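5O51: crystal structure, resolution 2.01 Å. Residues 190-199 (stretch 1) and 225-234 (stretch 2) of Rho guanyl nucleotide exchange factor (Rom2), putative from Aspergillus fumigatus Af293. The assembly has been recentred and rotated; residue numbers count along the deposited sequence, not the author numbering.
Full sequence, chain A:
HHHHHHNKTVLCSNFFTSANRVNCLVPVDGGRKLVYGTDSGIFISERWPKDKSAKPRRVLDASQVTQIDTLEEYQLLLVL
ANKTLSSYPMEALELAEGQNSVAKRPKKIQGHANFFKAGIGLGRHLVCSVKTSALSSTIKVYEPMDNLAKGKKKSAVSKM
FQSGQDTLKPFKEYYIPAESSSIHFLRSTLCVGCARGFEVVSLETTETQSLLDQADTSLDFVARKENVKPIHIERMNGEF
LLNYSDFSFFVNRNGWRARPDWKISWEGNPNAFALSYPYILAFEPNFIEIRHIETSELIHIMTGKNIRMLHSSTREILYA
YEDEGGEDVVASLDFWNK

Stretch 1 190-199: LCVGCARGFE
Stretch 2 (225-234) KENVKPIHIE

Stretch 1 is a β-hairpin: strand 190-194 turns back through a type I turn, Cys194 to Gly197, into strand 197-199. Backbone pairing holds the arms together, with Val192 N to Glu199 O at 3.1 Å, Glu199 N to Val192 O at 2.9 Å, Cys194 N to Gly197 O at 3.2 Å and Gly197 N to Cys194 O at 3.0 Å. Ala195 (phi/psi -59/-20) and Arg196 (-94/-14) form the turn. Gly197 follows at 140/-171, where a CB would jam against the preceding carbonyl oxygen, a conformation that by itself calls for glycine.

Stretch 2 approaches as a loop, with a cis peptide before Asn227, and becomes strand at Pro230-Glu234. Between N-to-C directions this strand makes 151° with strand 190-194, nearer antiparallel, and 57° with strand 197-199; axial approaches are 6.3 and 7.5 Å. In register, the CA of Ala195 lies nearest that of Val228 (5.3 Å) and the CA of Gly193 nearest that of Pro230 (4.8 Å); the backbones then diverge, reaching 9.0 Å between the CA atoms of Cys191 and Ile233.

Pro230, its ring C-gamma exo, is the central bump. Its CG lies 3.8 Å from Gly193 CA and 3.7 Å from Gly197 C, while its CD lies 3.4 Å from Cys194 O. Gly193 leaves bare backbone here; an ideal CB would point toward stretch 2 and lie 2.6 Å from Pro230 O, a clash.

Phe198 (chi1 -76°, m; chi2 -60°) starts sideways, but its ring reaches into a slot between Pro230 and Ile233. Pro230 CB sits 3.4 Å from the Phe198 ring centroid, 12° off the normal, making a CH-pi contact over one face. Ile233 CG1 covers the opposite face, 4.0 Å from the Phe198 centroid and 28° off the normal. The backbone of His232 meets the ring edge, its N 4.0 Å from Phe198 CZ. Ile233 (chi1 m, chi2 t) also extends CD1 to 3.6 Å from SG of Cys191 (chi1 t), helping to fill the space where the backbones separate.

At the turn the contact becomes polar. Ala195 O accepts two weak hydrogen bonds, from Val228 N at 3.3 Å and from ND2 of Asn227 (chi1 m) at 3.4 Å. Ala195 CA returns a CA-H...O contact to Val228 O at 3.6 Å. Val228 (chi1 m) places CG2 4.0 Å from Gly197 N. Nearby, Glu226 OE2 approaches Arg196 O to 3.0 Å; both are acceptors, so this is not a hydrogen bond.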

# COMPACT_ATOMS: atom_id res chain seq x y z
N LEU A 190 -9.30 4.03 13.09
CA LEU A 190 -8.41 3.12 12.37
C LEU A 190 -8.99 1.70 12.28
O LEU A 190 -9.37 1.13 13.31
CB LEU A 190 -7.08 2.99 13.06
CG LEU A 190 -6.24 4.24 13.31
CD1 LEU A 190 -5.01 3.77 14.07
CD2 LEU A 190 -5.86 4.98 12.05
N CYS A 191 -9.03 1.15 11.05
CA CYS A 191 -9.43 -0.24 10.81
C CYS A 191 -8.16 -1.07 10.50
O CYS A 191 -7.44 -0.82 9.49
CB CYS A 191 -10.41 -0.32 9.65
SG CYS A 191 -11.22 -1.92 9.48
N VAL A 192 -7.89 -2.03 11.38
CA VAL A 192 -6.70 -2.84 11.32
C VAL A 192 -7.08 -4.20 10.77
O VAL A 192 -8.02 -4.83 11.26
CB VAL A 192 -6.03 -3.02 12.70
CG1 VAL A 192 -4.89 -4.06 12.64
CG2 VAL A 192 -5.50 -1.68 13.22
N GLY A 193 -6.28 -4.65 9.79
CA GLY A 193 -6.42 -5.97 9.18
C GLY A 193 -5.49 -6.89 9.95
O GLY A 193 -4.29 -6.72 9.88
N CYS A 194 -6.06 -7.77 10.76
CA CYS A 194 -5.28 -8.60 11.68
C CYS A 194 -5.81 -10.00 11.47
O CYS A 194 -6.82 -10.16 10.83
CB CYS A 194 -5.48 -8.12 13.14
SG CYS A 194 -7.05 -8.68 13.86
N ALA A 195 -5.17 -11.00 12.04
CA ALA A 195 -5.55 -12.41 11.77
C ALA A 195 -7.00 -12.83 12.09
O ALA A 195 -7.47 -13.85 11.60
CB ALA A 195 -4.57 -13.30 12.49
N ARG A 196 -7.70 -12.10 12.94
CA ARG A 196 -9.09 -12.44 13.30
C ARG A 196 -10.11 -11.71 12.44
O ARG A 196 -11.32 -12.04 12.46
CB ARG A 196 -9.35 -12.09 14.77
CG ARG A 196 -8.78 -13.09 15.78
CD ARG A 196 -9.28 -12.79 17.19
NE ARG A 196 -9.38 -11.34 17.44
CZ ARG A 196 -8.52 -10.57 18.13
NH1 ARG A 196 -7.42 -11.07 18.71
NH2 ARG A 196 -8.77 -9.27 18.25
N GLY A 197 -9.63 -10.70 11.72
CA GLY A 197 -10.43 -9.92 10.77
C GLY A 197 -10.09 -8.44 10.84
O GLY A 197 -9.13 -7.98 11.51
N PHE A 198 -10.90 -7.68 10.16
CA PHE A 198 -10.88 -6.25 10.30
C PHE A 198 -11.42 -5.81 11.70
O PHE A 198 -12.58 -6.06 12.02
CB PHE A 198 -11.72 -5.66 9.17
CG PHE A 198 -11.02 -5.65 7.80
CD1 PHE A 198 -9.82 -4.96 7.60
CD2 PHE A 198 -11.62 -6.26 6.69
CE1 PHE A 198 -9.25 -4.92 6.34
CE2 PHE A 198 -11.05 -6.20 5.41
CZ PHE A 198 -9.86 -5.53 5.24
N GLU A 199 -10.59 -5.17 12.52
CA GLU A 199 -11.02 -4.69 13.84
C GLU A 199 -10.90 -3.17 13.90
O GLU A 199 -9.83 -2.59 13.68
CB GLU A 199 -10.23 -5.34 15.00
CG GLU A 199 -10.11 -6.88 14.96
CD GLU A 199 -11.33 -7.67 15.48
OE1 GLU A 199 -12.11 -7.15 16.31
OE2 GLU A 199 -11.49 -8.85 15.07
N LYS A 225 -13.08 -19.90 8.57
CA LYS A 225 -11.70 -20.09 8.11
C LYS A 225 -10.59 -19.99 9.15
O LYS A 225 -9.54 -20.59 8.92
CB LYS A 225 -11.37 -19.10 6.99
CG LYS A 225 -12.07 -19.40 5.69
CD LYS A 225 -11.05 -19.59 4.59
CE LYS A 225 -11.73 -19.76 3.24
NZ LYS A 225 -11.00 -20.77 2.43
N GLU A 226 -10.80 -19.22 10.24
CA GLU A 226 -9.69 -18.67 11.06
C GLU A 226 -8.36 -19.42 10.90
O GLU A 226 -8.28 -20.56 11.35
CB GLU A 226 -10.07 -18.56 12.55
CG GLU A 226 -10.26 -17.14 13.07
CD GLU A 226 -11.14 -16.26 12.18
OE1 GLU A 226 -11.99 -16.79 11.43
OE2 GLU A 226 -10.96 -15.03 12.21
N ASN A 227 -7.32 -18.82 10.28
CA ASN A 227 -7.11 -17.36 10.10
C ASN A 227 -7.40 -16.75 8.74
O ASN A 227 -7.64 -17.45 7.77
CB ASN A 227 -5.66 -17.04 10.45
CG ASN A 227 -5.35 -17.32 11.90
OD1 ASN A 227 -4.42 -18.06 12.21
ND2 ASN A 227 -6.16 -16.76 12.79
N VAL A 228 -7.35 -15.42 8.69
CA VAL A 228 -7.57 -14.67 7.46
C VAL A 228 -6.53 -13.57 7.30
O VAL A 228 -5.82 -13.13 8.25
CB VAL A 228 -9.00 -14.06 7.40
CG1 VAL A 228 -10.06 -15.14 7.30
CG2 VAL A 228 -9.30 -13.17 8.58
N LYS A 229 -6.45 -13.09 6.07
CA LYS A 229 -5.59 -11.96 5.82
C LYS A 229 -6.45 -10.90 5.18
O LYS A 229 -6.74 -11.01 3.98
CB LYS A 229 -4.42 -12.32 4.95
CG LYS A 229 -3.65 -13.55 5.37
CD LYS A 229 -2.35 -13.62 4.56
CE LYS A 229 -1.68 -14.98 4.67
NZ LYS A 229 -1.28 -15.25 6.08
N PRO A 230 -6.90 -9.92 5.98
CA PRO A 230 -7.61 -8.78 5.46
C PRO A 230 -6.58 -7.81 4.91
O PRO A 230 -5.65 -7.42 5.62
CB PRO A 230 -8.29 -8.17 6.69
CG PRO A 230 -8.02 -9.13 7.81
CD PRO A 230 -6.76 -9.80 7.45
N ILE A 231 -6.77 -7.42 3.66
CA ILE A 231 -5.75 -6.67 2.93
C ILE A 231 -6.21 -5.26 2.61
O ILE A 231 -5.44 -4.36 2.73
CB ILE A 231 -5.41 -7.40 1.62
CG1 ILE A 231 -4.99 -8.87 1.87
CG2 ILE A 231 -4.42 -6.59 0.83
CD1 ILE A 231 -3.79 -9.08 2.75
N HIS A 232 -7.44 -5.08 2.14
CA HIS A 232 -7.79 -3.78 1.57
C HIS A 232 -9.29 -3.52 1.67
O HIS A 232 -10.10 -4.44 1.42
CB HIS A 232 -7.32 -3.69 0.10
CG HIS A 232 -7.72 -2.44 -0.61
ND1 HIS A 232 -7.15 -1.22 -0.34
CD2 HIS A 232 -8.65 -2.22 -1.57
CE1 HIS A 232 -7.70 -0.29 -1.11
NE2 HIS A 232 -8.62 -0.87 -1.86
N ILE A 233 -9.61 -2.25 1.92
CA ILE A 233 -10.98 -1.78 2.09
C ILE A 233 -11.22 -0.59 1.19
O ILE A 233 -10.41 0.33 1.15
CB ILE A 233 -11.26 -1.19 3.48
CG1 ILE A 233 -10.95 -2.16 4.55
CG2 ILE A 233 -12.75 -0.79 3.61
CD1 ILE A 233 -10.93 -1.52 5.93
N GLU A 234 -12.34 -0.58 0.50
CA GLU A 234 -12.65 0.49 -0.44
C GLU A 234 -14.11 0.93 -0.29
O GLU A 234 -15.03 0.10 -0.32
CB GLU A 234 -12.41 -0.03 -1.85
CG GLU A 234 -12.56 1.02 -2.93
CD GLU A 234 -11.26 1.51 -3.58
OE1 GLU A 234 -10.10 1.14 -3.22
OE2 GLU A 234 -11.45 2.32 -4.51